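Local atomic coordinates of 3-oxoacyl-[acyl-carrier-protein] synthase (Arabidopsis thaliana, PDB entry 2IX4), a protein that catalyses the condensation steps of mitochondrial fatty acid synthesis, adding two carbons from malonyl-ACP to a growing acyl chain. Residues A[302-307]-A[425-430]. Sequence-based numbering, arbitrary orientation.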
loop_
_atom_site.group_PDB
_atom_site.type_symbol
_atom_site.label_atom_id
_atom_site.label_comp_id
_atom_site.label_asym_id
_atom_site.label_seq_id
_atom_site.Cartn_x
_atom_site.Cartn_y
_atom_site.Cartn_z
ATOM N N ARG A 302 5.683 -5.773 21.090
ATOM C CA ARG A 302 4.533 -6.479 20.527
ATOM C C ARG A 302 4.927 -7.753 19.786
ATOM O O ARG A 302 4.244 -8.769 19.896
ATOM C CB ARG A 302 3.708 -5.546 19.639
ATOM C CG ARG A 302 2.791 -4.636 20.455
ATOM C CD ARG A 302 2.405 -3.371 19.715
ATOM N NE ARG A 302 1.635 -2.472 20.578
ATOM C CZ ARG A 302 1.124 -1.302 20.200
ATOM N NH1 ARG A 302 1.291 -0.863 18.958
ATOM N NH2 ARG A 302 0.441 -0.566 21.070
ATOM N N ALA A 303 6.035 -7.695 19.048
ATOM C CA ALA A 303 6.575 -8.869 18.362
ATOM C C ALA A 303 7.021 -9.940 19.364
ATOM O O ALA A 303 6.763 -11.128 19.164
ATOM C CB ALA A 303 7.728 -8.469 17.447
ATOM N N LEU A 304 7.678 -9.506 20.440
ATOM C CA LEU A 304 8.087 -10.389 21.538
ATOM C C LEU A 304 6.897 -11.071 22.203
ATOM O O LEU A 304 6.886 -12.294 22.377
ATOM C CB LEU A 304 8.871 -9.605 22.598
ATOM C CG LEU A 304 10.372 -9.396 22.388
ATOM C CD1 LEU A 304 10.903 -8.333 23.342
ATOM C CD2 LEU A 304 11.120 -10.707 22.579
ATOM N N ARG A 305 5.902 -10.265 22.576
ATOM C CA ARG A 305 4.692 -10.747 23.236
ATOM C C ARG A 305 3.975 -11.830 22.422
ATOM O O ARG A 305 3.523 -12.829 22.983
ATOM C CB ARG A 305 3.756 -9.571 23.556
ATOM C CG ARG A 305 2.520 -9.902 24.401
ATOM C CD ARG A 305 2.861 -10.585 25.727
ATOM N NE ARG A 305 3.057 -12.027 25.557
ATOM C CZ ARG A 305 3.271 -12.892 26.546
ATOM N NH1 ARG A 305 3.317 -12.481 27.811
ATOM N NH2 ARG A 305 3.435 -14.179 26.267
ATOM N N GLN A 306 3.900 -11.634 21.106
ATOM C CA GLN A 306 3.280 -12.598 20.194
ATOM C C GLN A 306 4.018 -13.937 20.143
ATOM O O GLN A 306 3.391 -14.993 20.020
ATOM C CB GLN A 306 3.196 -12.021 18.777
ATOM C CG GLN A 306 2.165 -10.917 18.594
ATOM C CD GLN A 306 2.331 -10.184 17.277
ATOM O OE1 GLN A 306 2.667 -10.787 16.258
ATOM N NE2 GLN A 306 2.100 -8.875 17.292
ATOM N N SER A 307 5.347 -13.883 20.231
ATOM C CA SER A 307 6.183 -15.081 20.151
ATOM C C SER A 307 6.218 -15.842 21.473
ATOM O O SER A 307 6.591 -17.016 21.508
ATOM C CB SER A 307 7.604 -14.705 19.730
ATOM O OG SER A 307 8.226 -13.903 20.722
ATOM N N SER A 425 8.065 -4.662 13.421
ATOM C CA SER A 425 9.143 -5.487 13.934
ATOM C C SER A 425 8.804 -6.945 13.649
ATOM O O SER A 425 7.769 -7.444 14.088
ATOM C CB SER A 425 9.330 -5.245 15.430
ATOM O OG SER A 425 10.628 -5.615 15.848
ATOM N N LEU A 426 9.663 -7.611 12.883
ATOM C CA LEU A 426 9.464 -9.018 12.539
ATOM C C LEU A 426 10.392 -9.893 13.363
ATOM O O LEU A 426 11.595 -9.643 13.418
ATOM C CB LEU A 426 9.710 -9.262 11.044
ATOM C CG LEU A 426 8.811 -8.563 10.017
ATOM C CD1 LEU A 426 9.324 -8.823 8.610
ATOM C CD2 LEU A 426 7.351 -8.999 10.151
ATOM N N LEU A 427 9.832 -10.919 14.001
ATOM C CA LEU A 427 10.615 -11.819 14.839
ATOM C C LEU A 427 10.574 -13.253 14.320
ATOM O O LEU A 427 9.507 -13.869 14.230
ATOM C CB LEU A 427 10.162 -11.739 16.306
ATOM C CG LEU A 427 10.865 -12.606 17.362
ATOM C CD1 LEU A 427 12.385 -12.448 17.322
ATOM C CD2 LEU A 427 10.342 -12.279 18.748
ATOM N N PHE A 428 11.753 -13.763 13.978
ATOM C CA PHE A 428 11.912 -15.115 13.455
ATOM C C PHE A 428 12.595 -16.003 14.486
ATOM O O PHE A 428 13.331 -15.515 15.345
ATOM C CB PHE A 428 12.740 -15.101 12.167
ATOM C CG PHE A 428 12.133 -14.291 11.059
ATOM C CD1 PHE A 428 12.383 -12.926 10.958
ATOM C CD2 PHE A 428 11.316 -14.897 10.110
ATOM C CE1 PHE A 428 11.820 -12.173 9.937
ATOM C CE2 PHE A 428 10.752 -14.156 9.083
ATOM C CZ PHE A 428 11.006 -12.789 8.994
ATOM N N ALA A 429 12.345 -17.306 14.393
ATOM C CA ALA A 429 12.982 -18.285 15.264
ATOM C C ALA A 429 13.224 -19.579 14.506
ATOM O O ALA A 429 12.494 -19.894 13.568
ATOM C CB ALA A 429 12.124 -18.542 16.496
ATOM N N SER A 430 14.252 -20.323 14.906
ATOM C CA SER A 430 14.478 -21.662 14.362
ATOM C C SER A 430 13.345 -22.589 14.802
ATOM O O SER A 430 12.709 -22.357 15.838
ATOM C CB SER A 430 15.830 -22.212 14.812
ATOM O OG SER A 430 15.890 -22.316 16.222
#
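Ala303 and Leu427 mark the backbone register between the C-terminal end of helix 294-307 and the end of strand 422-429, their CA atoms 6.1 Å apart. The axes of helix 302-307 and strand 425-429 approach to 8.1 Å and run in nearly the same sense, 35° apart. This is helix-on-sheet packing in the C-terminal half of the thiolase-like ketosynthase fold, where strand 422-429 lies antiparallel between strands 272-281 and 411-418.

No hydrogen bond joins the two segments; the 184 Å² of buried surface is made by van der Waals contact, partly between apolar side chains and partly of carbon against oxygen. Ala303, whose CA is nearest the strand's, has only a methyl to place there: its CB sits 3.5 Å from the carbonyl O of Ser425 and also touches the CB atoms of Ser425 and Leu427. Ser425 turns its OG to Asn415, a ligand of the potassium ion, and meets the helix through CB.

Leu427 contributes the largest share of the buried surface, followed by Ala303. Its CG stands anti to the backbone N, and from it the CD2 methyl lies against the last turn of the helix, 4.2 Å from Leu304 CD2 and 3.8 Å from Ala303 O. Met413 of strand 411-418 touches Ala303, Leu304, Ser425 and Leu427, and Ile314 touches both leucines, extending the apolar layer beyond the two segments.

At the helix end, Ser307 OG lies between its backbone N and carbonyl carbon (chi1 65°) and donates to Leu304 O over 2.7 Å, tilted 24° from the carbonyl plane. An alanine here would probably leave Leu304 O without this hydroxyl donor and open a small gap beside the CD2 methyl of Leu427. That same OG lies 3.3 Å from Leu427 CD2, a close polar-to-methyl contact.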